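Local coordinates for protein thiol-activated cytolysin (Desulfobulbus propionicus, PDB 6NAL) that is a cholesterol-dependent-cytolysin-like toxin of a Gram-negative bacterium that probably assembles into oligomers on membranes and inserts a beta-barrel pore, at residues A[36-47]-A[384-392]; A[419-430]-A[441-451]. All coordinates share one frame; numbering follows the deposited sequence.

Contact 1 of 2, residues A[36-47]-A[384-392]; sequences AEERFDDSTYIV and WDEISYENG
Glu38 and Tyr389 join the 37-47 beta hairpin, closed by a type II' turn from Asp41 to Thr44, to the end of strand 384-389 in the C-terminal beta sandwich of this cytolysin. No backbone pairing joins the hairpin to strand 384-389; side chains bridge the gap. Glu38 leaves its backbone with CG lodged between N and the carbonyl carbon (chi1 67°) and then runs extended, which carries the carboxylate across to the sandwich strand. Glu38 CG lies 3.9 Å from Tyr389 O. Glu38 OE1 accepts the Tyr389 N-H over 2.9 Å; the donor stands well above the carboxylate plane. Tyr45 OH of the same hairpin lies unusually close to Glu38 OE1, a distance to be read with caution. Glu38 OE2 has a weak bond from Ser388 OG. The Tyr45 and Tyr389 side chains cross at about a right angle, and Tyr45 OH reaches the edge of the Tyr389 ring at CD2. Ala36 CB and Val47 CG1 pack obliquely against the Tyr389 ring, at CD1 and CE2. Asn421 adds a weak bond to Ile387 O, the carbonyl that Tyr45 OH approaches to 3.5 Å, while Ile387 CG2 stands 3.8 Å from the same Tyr45 OH.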
# COMPACT_ATOMS: atom_id res chain seq x y z
N ALA A 36 2.95 0.71 -12.47
CA ALA A 36 2.73 -0.63 -11.94
C ALA A 36 2.63 -1.63 -13.08
O ALA A 36 2.10 -1.33 -14.15
CB ALA A 36 1.47 -0.65 -11.11
N GLU A 37 3.13 -2.84 -12.83
CA GLU A 37 3.08 -3.90 -13.82
C GLU A 37 2.60 -5.20 -13.19
O GLU A 37 2.68 -5.42 -11.99
CB GLU A 37 4.42 -4.13 -14.51
CG GLU A 37 5.61 -3.93 -13.64
CD GLU A 37 6.90 -3.84 -14.42
OE1 GLU A 37 7.93 -4.39 -13.95
OE2 GLU A 37 6.86 -3.25 -15.52
N GLU A 38 2.08 -6.08 -14.04
CA GLU A 38 1.33 -7.22 -13.58
C GLU A 38 1.68 -8.43 -14.42
O GLU A 38 2.13 -8.33 -15.56
CB GLU A 38 -0.19 -6.93 -13.65
CG GLU A 38 -0.76 -6.76 -15.13
CD GLU A 38 -2.34 -6.86 -15.21
OE1 GLU A 38 -3.01 -6.48 -14.24
OE2 GLU A 38 -2.90 -7.31 -16.23
N ARG A 39 1.44 -9.59 -13.83
CA ARG A 39 1.43 -10.83 -14.57
C ARG A 39 0.72 -11.88 -13.74
O ARG A 39 0.46 -11.70 -12.55
CB ARG A 39 2.85 -11.29 -14.92
CG ARG A 39 3.65 -11.68 -13.72
CD ARG A 39 5.14 -11.83 -14.04
NE ARG A 39 5.88 -12.02 -12.80
CZ ARG A 39 5.98 -13.20 -12.20
NH1 ARG A 39 5.42 -14.26 -12.77
NH2 ARG A 39 6.65 -13.31 -11.06
N PHE A 40 0.48 -13.00 -14.39
CA PHE A 40 -0.10 -14.17 -13.77
C PHE A 40 0.88 -15.33 -13.75
O PHE A 40 1.56 -15.59 -14.74
CB PHE A 40 -1.33 -14.64 -14.53
CG PHE A 40 -2.49 -13.75 -14.36
CD1 PHE A 40 -3.37 -13.96 -13.32
CD2 PHE A 40 -2.69 -12.70 -15.23
CE1 PHE A 40 -4.47 -13.13 -13.16
CE2 PHE A 40 -3.77 -11.86 -15.07
CZ PHE A 40 -4.68 -12.08 -14.04
N ASP A 41 0.88 -16.04 -12.64
CA ASP A 41 1.56 -17.34 -12.50
C ASP A 41 0.44 -18.34 -12.20
O ASP A 41 0.15 -18.65 -11.04
CB ASP A 41 2.63 -17.31 -11.42
CG ASP A 41 3.13 -18.70 -11.06
OD1 ASP A 41 2.74 -19.67 -11.76
OD2 ASP A 41 3.93 -18.82 -10.08
N ASP A 42 -0.21 -18.83 -13.27
CA ASP A 42 -1.43 -19.64 -13.19
C ASP A 42 -2.56 -18.83 -12.56
O ASP A 42 -2.93 -17.77 -13.11
CB ASP A 42 -1.06 -20.96 -12.51
CG ASP A 42 -0.33 -21.92 -13.46
OD1 ASP A 42 -0.81 -22.11 -14.61
OD2 ASP A 42 0.72 -22.48 -13.05
N SER A 43 -3.18 -19.29 -11.49
CA SER A 43 -4.24 -18.50 -10.89
C SER A 43 -3.69 -17.38 -10.03
O SER A 43 -4.47 -16.57 -9.51
CB SER A 43 -5.22 -19.39 -10.08
OG SER A 43 -4.60 -20.27 -9.18
N THR A 44 -2.38 -17.31 -9.84
CA THR A 44 -1.80 -16.30 -8.97
C THR A 44 -1.53 -15.02 -9.73
O THR A 44 -1.07 -15.03 -10.88
CB THR A 44 -0.53 -16.82 -8.33
OG1 THR A 44 -0.85 -18.01 -7.61
CG2 THR A 44 0.04 -15.83 -7.38
N TYR A 45 -1.87 -13.91 -9.09
CA TYR A 45 -1.81 -12.58 -9.67
C TYR A 45 -0.69 -11.82 -9.00
O TYR A 45 -0.67 -11.71 -7.76
CB TYR A 45 -3.11 -11.83 -9.45
CG TYR A 45 -3.19 -10.44 -10.10
CD1 TYR A 45 -2.88 -10.25 -11.46
CD2 TYR A 45 -3.66 -9.37 -9.38
CE1 TYR A 45 -3.02 -9.02 -12.05
CE2 TYR A 45 -3.78 -8.12 -9.96
CZ TYR A 45 -3.45 -7.96 -11.29
OH TYR A 45 -3.57 -6.72 -11.83
N ILE A 46 0.23 -11.29 -9.79
CA ILE A 46 1.47 -10.76 -9.25
C ILE A 46 1.55 -9.32 -9.70
O ILE A 46 1.61 -9.04 -10.89
CB ILE A 46 2.70 -11.56 -9.71
CG1 ILE A 46 2.55 -13.00 -9.18
CG2 ILE A 46 3.93 -10.93 -9.17
CD1 ILE A 46 3.38 -14.01 -9.88
N VAL A 47 1.51 -8.40 -8.75
CA VAL A 47 1.57 -6.97 -9.05
C VAL A 47 2.87 -6.41 -8.50
O VAL A 47 3.19 -6.58 -7.31
CB VAL A 47 0.36 -6.23 -8.46
CG1 VAL A 47 0.47 -4.73 -8.74
CG2 VAL A 47 -0.94 -6.77 -8.99
N TRP A 384 -18.39 -10.02 -9.15
CA TRP A 384 -17.11 -9.63 -8.59
C TRP A 384 -16.47 -8.60 -9.49
O TRP A 384 -16.93 -8.34 -10.61
CB TRP A 384 -16.15 -10.82 -8.41
CG TRP A 384 -15.82 -11.54 -9.67
CD1 TRP A 384 -14.80 -11.26 -10.51
CD2 TRP A 384 -16.51 -12.67 -10.23
NE1 TRP A 384 -14.83 -12.11 -11.60
CE2 TRP A 384 -15.86 -12.99 -11.44
CE3 TRP A 384 -17.60 -13.43 -9.83
CZ2 TRP A 384 -16.28 -14.05 -12.26
CZ3 TRP A 384 -18.02 -14.48 -10.64
CH2 TRP A 384 -17.35 -14.79 -11.83
N ASP A 385 -15.37 -8.04 -9.01
CA ASP A 385 -14.61 -7.06 -9.76
C ASP A 385 -13.27 -7.67 -10.15
O ASP A 385 -12.67 -8.40 -9.36
CB ASP A 385 -14.38 -5.80 -8.93
CG ASP A 385 -15.60 -4.86 -8.92
OD1 ASP A 385 -16.44 -4.92 -9.88
OD2 ASP A 385 -15.67 -4.05 -7.95
N GLU A 386 -12.80 -7.38 -11.35
CA GLU A 386 -11.49 -7.82 -11.78
C GLU A 386 -10.56 -6.63 -12.00
O GLU A 386 -10.90 -5.67 -12.70
CB GLU A 386 -11.60 -8.66 -13.05
CG GLU A 386 -12.07 -10.09 -12.80
CD GLU A 386 -12.40 -10.88 -14.08
OE1 GLU A 386 -11.97 -10.44 -15.18
OE2 GLU A 386 -13.08 -11.94 -13.96
N ILE A 387 -9.36 -6.73 -11.42
CA ILE A 387 -8.40 -5.64 -11.41
C ILE A 387 -7.37 -5.89 -12.49
O ILE A 387 -6.92 -7.02 -12.69
CB ILE A 387 -7.75 -5.51 -10.03
CG1 ILE A 387 -8.61 -4.60 -9.14
CG2 ILE A 387 -6.41 -4.87 -10.09
CD1 ILE A 387 -10.10 -4.92 -9.24
N SER A 388 -7.01 -4.84 -13.20
CA SER A 388 -6.01 -4.89 -14.25
C SER A 388 -5.17 -3.61 -14.19
O SER A 388 -5.65 -2.55 -13.77
CB SER A 388 -6.73 -5.12 -15.59
OG SER A 388 -5.82 -5.63 -16.53
N TYR A 389 -3.89 -3.72 -14.53
CA TYR A 389 -3.05 -2.53 -14.71
C TYR A 389 -2.63 -2.49 -16.17
O TYR A 389 -1.98 -3.41 -16.65
CB TYR A 389 -1.83 -2.53 -13.81
CG TYR A 389 -2.19 -2.39 -12.35
CD1 TYR A 389 -2.22 -1.17 -11.74
CD2 TYR A 389 -2.49 -3.50 -11.59
CE1 TYR A 389 -2.50 -1.06 -10.38
CE2 TYR A 389 -2.79 -3.41 -10.24
CZ TYR A 389 -2.79 -2.19 -9.64
OH TYR A 389 -3.13 -2.10 -8.31
N GLU A 390 -3.02 -1.43 -16.86
CA GLU A 390 -2.88 -1.32 -18.30
C GLU A 390 -2.28 0.07 -18.50
O GLU A 390 -3.00 1.07 -18.38
CB GLU A 390 -4.21 -1.48 -19.04
CG GLU A 390 -5.01 -2.71 -18.60
CD GLU A 390 -6.16 -3.10 -19.54
OE1 GLU A 390 -6.29 -4.32 -19.77
OE2 GLU A 390 -6.95 -2.24 -20.02
N ASN A 391 -0.98 0.11 -18.79
CA ASN A 391 -0.18 1.33 -18.73
C ASN A 391 -0.22 1.83 -17.29
O ASN A 391 -0.05 1.02 -16.35
CB ASN A 391 -0.70 2.27 -19.82
CG ASN A 391 -0.47 1.71 -21.24
OD1 ASN A 391 -1.31 0.98 -21.79
ND2 ASN A 391 0.68 2.03 -21.83
N GLY A 392 -0.44 3.12 -17.05
CA GLY A 392 -0.47 3.60 -15.68
C GLY A 392 -1.86 3.82 -15.12
O GLY A 392 -2.14 4.86 -14.52

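Contact 2 of 2, residues A[419-430]-A[441-451]; sequences RGNARNISIKTE and RTSGYKVGRAL
Lys428 lies over the Tyr445 ring, its CE 3.8 Å from the ring centroid and only 12° off the normal, a CH-pi contact. NZ sits farther along, 5.0 Å from the Tyr445 centroid, and adds a cation-pi component. The lysine starts with CG anti to its backbone N (chi1 -170°) and bends at chi3, which keeps CE above the ring. Both polar ends go on to the second subunit: Lys428 NZ to the carbonyl of Phe146, and Tyr445 OH to the backbone N of Tyr148, of that subunit. Thr429 points to the other face of the sheet, and its OG1 shares a 2.7 Å hydrogen bond with Ser443 OG at the corner of the partner strand.

These pairs are set by an antiparallel beta hairpin, in which strand 440-449 forms an outer edge of the four-stranded sheet of the sandwich within the chain. Ile427 and Lys446 exchange two nearly straight backbone bonds, and Thr429 N reaches Gly444 O at 3.0 Å. Ser443 N returns to Thr429 O where the register slips before Glu430 and Thr442. Toward the other end, Gly448 and Arg449 both face Ile425 in a G1 beta bulge. Gly448 takes the positive phi, and Arg449 and Ile425 exchange paired backbone bonds. Beyond it Leu451 folds back over the type I turn from Arg419 to Ala422, with CD2 3.3 Å from Arg419 O and CB 3.6 Å from Ala422 O. Farther out, Glu430 is salt-bridged to Arg379, and Arg423 NH1 bonds in plane to Gly420 O, 2.8 Å away.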
# COMPACT_ATOMS: atom_id res chain seq x y z
N ARG A 419 -9.20 -16.01 -10.49
CA ARG A 419 -7.80 -15.66 -10.37
C ARG A 419 -7.63 -14.57 -9.33
O ARG A 419 -8.58 -13.96 -8.87
CB ARG A 419 -7.25 -15.23 -11.71
CG ARG A 419 -7.45 -16.32 -12.74
CD ARG A 419 -6.58 -16.14 -13.96
NE ARG A 419 -7.00 -14.96 -14.71
CZ ARG A 419 -6.28 -14.43 -15.70
NH1 ARG A 419 -5.12 -14.99 -16.03
NH2 ARG A 419 -6.72 -13.35 -16.34
N GLY A 420 -6.38 -14.35 -8.94
CA GLY A 420 -6.03 -13.45 -7.85
C GLY A 420 -6.34 -11.99 -8.12
O GLY A 420 -6.29 -11.19 -7.18
N ASN A 421 -6.65 -11.62 -9.35
CA ASN A 421 -7.11 -10.27 -9.62
C ASN A 421 -8.59 -10.04 -9.31
O ASN A 421 -9.08 -8.92 -9.47
CB ASN A 421 -6.79 -9.91 -11.07
CG ASN A 421 -7.52 -10.79 -12.06
OD1 ASN A 421 -7.77 -11.97 -11.81
ND2 ASN A 421 -7.84 -10.21 -13.21
N ALA A 422 -9.33 -11.01 -8.80
CA ALA A 422 -10.74 -10.78 -8.49
C ALA A 422 -10.93 -10.31 -7.06
O ALA A 422 -10.37 -10.90 -6.14
CB ALA A 422 -11.52 -12.07 -8.74
N ARG A 423 -11.71 -9.25 -6.89
CA ARG A 423 -12.03 -8.68 -5.58
C ARG A 423 -13.53 -8.53 -5.42
O ARG A 423 -14.30 -8.62 -6.40
CB ARG A 423 -11.46 -7.27 -5.38
CG ARG A 423 -10.10 -7.02 -5.92
CD ARG A 423 -9.03 -7.27 -4.84
NE ARG A 423 -7.75 -6.70 -5.27
CZ ARG A 423 -6.79 -7.40 -5.85
NH1 ARG A 423 -6.97 -8.71 -5.99
NH2 ARG A 423 -5.66 -6.81 -6.25
N ASN A 424 -13.95 -8.20 -4.19
CA ASN A 424 -15.29 -7.61 -3.96
C ASN A 424 -16.42 -8.56 -4.35
O ASN A 424 -17.37 -8.20 -5.05
CB ASN A 424 -15.38 -6.28 -4.71
CG ASN A 424 -16.43 -5.38 -4.15
OD1 ASN A 424 -17.11 -5.72 -3.19
ND2 ASN A 424 -16.61 -4.21 -4.78
N ILE A 425 -16.32 -9.79 -3.85
CA ILE A 425 -17.21 -10.86 -4.24
C ILE A 425 -18.56 -10.63 -3.59
O ILE A 425 -18.64 -10.37 -2.39
CB ILE A 425 -16.65 -12.22 -3.82
CG1 ILE A 425 -15.57 -12.72 -4.76
CG2 ILE A 425 -17.72 -13.22 -3.84
CD1 ILE A 425 -14.34 -11.91 -4.75
N SER A 426 -19.61 -10.76 -4.38
CA SER A 426 -20.97 -10.70 -3.86
C SER A 426 -21.71 -11.96 -4.26
O SER A 426 -21.58 -12.44 -5.40
CB SER A 426 -21.66 -9.44 -4.36
OG SER A 426 -23.06 -9.60 -4.46
N ILE A 427 -22.47 -12.51 -3.30
CA ILE A 427 -23.17 -13.78 -3.48
C ILE A 427 -24.56 -13.62 -2.92
O ILE A 427 -24.70 -13.23 -1.76
CB ILE A 427 -22.49 -14.96 -2.77
CG1 ILE A 427 -21.08 -15.13 -3.29
CG2 ILE A 427 -23.27 -16.26 -3.01
CD1 ILE A 427 -20.29 -16.19 -2.47
N LYS A 428 -25.58 -13.99 -3.70
CA LYS A 428 -26.97 -13.95 -3.27
C LYS A 428 -27.65 -15.26 -3.64
O LYS A 428 -27.47 -15.75 -4.75
CB LYS A 428 -27.75 -12.78 -3.93
CG LYS A 428 -29.13 -12.54 -3.35
CD LYS A 428 -30.07 -11.95 -4.37
CE LYS A 428 -30.01 -10.42 -4.38
NZ LYS A 428 -30.93 -9.86 -5.43
N THR A 429 -28.44 -15.80 -2.72
CA THR A 429 -29.21 -17.02 -2.98
C THR A 429 -30.70 -16.77 -2.73
O THR A 429 -31.07 -16.21 -1.70
CB THR A 429 -28.73 -18.17 -2.10
OG1 THR A 429 -28.83 -17.82 -0.70
CG2 THR A 429 -27.31 -18.50 -2.39
N GLU A 430 -31.54 -17.24 -3.66
CA GLU A 430 -32.98 -17.13 -3.47
C GLU A 430 -33.64 -18.48 -3.69
O GLU A 430 -33.20 -19.30 -4.51
CB GLU A 430 -33.57 -16.10 -4.41
CG GLU A 430 -33.03 -14.71 -4.20
CD GLU A 430 -33.33 -13.81 -5.39
OE1 GLU A 430 -32.72 -14.02 -6.46
OE2 GLU A 430 -34.18 -12.91 -5.26
N ARG A 441 -37.72 -15.95 -1.90
CA ARG A 441 -37.24 -15.60 -0.58
C ARG A 441 -35.73 -15.59 -0.67
O ARG A 441 -35.13 -16.47 -1.27
CB ARG A 441 -37.73 -16.59 0.47
CG ARG A 441 -37.79 -16.00 1.86
CD ARG A 441 -39.13 -15.29 2.20
NE ARG A 441 -40.23 -16.21 2.49
CZ ARG A 441 -40.31 -16.99 3.58
NH1 ARG A 441 -39.35 -16.96 4.49
NH2 ARG A 441 -41.34 -17.80 3.77
N THR A 442 -35.11 -14.58 -0.09
CA THR A 442 -33.66 -14.49 -0.11
C THR A 442 -33.11 -15.17 1.12
O THR A 442 -33.37 -14.72 2.23
CB THR A 442 -33.20 -13.03 -0.16
OG1 THR A 442 -33.64 -12.44 -1.39
CG2 THR A 442 -31.67 -12.98 -0.07
N SER A 443 -32.34 -16.24 0.93
CA SER A 443 -31.75 -16.91 2.09
C SER A 443 -30.37 -16.39 2.44
O SER A 443 -29.83 -16.76 3.49
CB SER A 443 -31.68 -18.42 1.84
OG SER A 443 -30.99 -18.70 0.64
N GLY A 444 -29.79 -15.54 1.61
CA GLY A 444 -28.46 -15.04 1.86
C GLY A 444 -28.09 -13.95 0.90
O GLY A 444 -28.39 -14.05 -0.28
N TYR A 445 -27.43 -12.91 1.37
CA TYR A 445 -27.01 -11.77 0.54
C TYR A 445 -25.75 -11.21 1.22
O TYR A 445 -25.85 -10.40 2.14
CB TYR A 445 -28.06 -10.69 0.42
CG TYR A 445 -27.87 -9.69 -0.69
CD1 TYR A 445 -26.79 -9.77 -1.58
CD2 TYR A 445 -28.82 -8.69 -0.89
CE1 TYR A 445 -26.67 -8.86 -2.63
CE2 TYR A 445 -28.70 -7.79 -1.91
CZ TYR A 445 -27.64 -7.88 -2.78
OH TYR A 445 -27.58 -6.94 -3.77
N LYS A 446 -24.60 -11.68 0.77
CA LYS A 446 -23.29 -11.28 1.26
C LYS A 446 -22.65 -10.45 0.15
O LYS A 446 -22.56 -10.91 -0.99
CB LYS A 446 -22.47 -12.52 1.61
CG LYS A 446 -23.28 -13.50 2.58
CD LYS A 446 -22.96 -13.24 4.05
CE LYS A 446 -23.84 -14.04 5.02
NZ LYS A 446 -25.23 -13.50 5.08
N VAL A 447 -22.30 -9.21 0.47
CA VAL A 447 -21.62 -8.32 -0.47
C VAL A 447 -20.23 -8.03 0.07
O VAL A 447 -19.97 -8.14 1.27
CB VAL A 447 -22.37 -7.00 -0.71
CG1 VAL A 447 -23.60 -7.24 -1.55
CG2 VAL A 447 -22.69 -6.36 0.62
N GLY A 448 -19.31 -7.69 -0.84
CA GLY A 448 -18.03 -7.13 -0.46
C GLY A 448 -17.09 -8.09 0.21
O GLY A 448 -16.25 -7.68 1.00
N ARG A 449 -17.21 -9.37 -0.09
CA ARG A 449 -16.32 -10.34 0.51
C ARG A 449 -15.03 -10.46 -0.28
O ARG A 449 -14.92 -10.07 -1.44
CB ARG A 449 -17.01 -11.71 0.63
CG ARG A 449 -18.28 -11.73 1.49
CD ARG A 449 -18.06 -11.13 2.86
NE ARG A 449 -18.82 -11.73 3.96
CZ ARG A 449 -20.02 -11.29 4.35
NH1 ARG A 449 -20.62 -10.28 3.71
NH2 ARG A 449 -20.64 -11.85 5.39
N ALA A 450 -14.04 -11.03 0.39
CA ALA A 450 -12.68 -11.20 -0.12
C ALA A 450 -12.54 -12.52 -0.83
O ALA A 450 -13.27 -13.48 -0.57
CB ALA A 450 -11.71 -11.18 1.04
N LEU A 451 -11.59 -12.57 -1.74
CA LEU A 451 -11.23 -13.82 -2.39
C LEU A 451 -10.40 -14.63 -1.41
O LEU A 451 -9.30 -14.23 -1.03
CB LEU A 451 -10.44 -13.54 -3.67
CG LEU A 451 -10.10 -14.76 -4.50
CD1 LEU A 451 -11.33 -15.47 -4.98
CD2 LEU A 451 -9.23 -14.31 -5.66

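From the N terminus, the chain first forms the hairpin at 36-47, then runs through more than 300 residues before strand 384-389 returns to it. Contact 1 therefore closes a long loop and ties the early strands to the C-terminal sandwich. Contact 2 opens only afterwards, at 419-430, and closes after a short connection, so the two lie in series and neither nest nor cross. They meet because strands 378-389 and 422-432 are neighbours in one sheet: Arg423 N probably bonds to Asp385 O, and just before strand 422-432 begins Asn421 O probably accepts Ile387 N. Phe40 also packs on Arg419 in a cation-pi contact. Both contacts touch the second subunit.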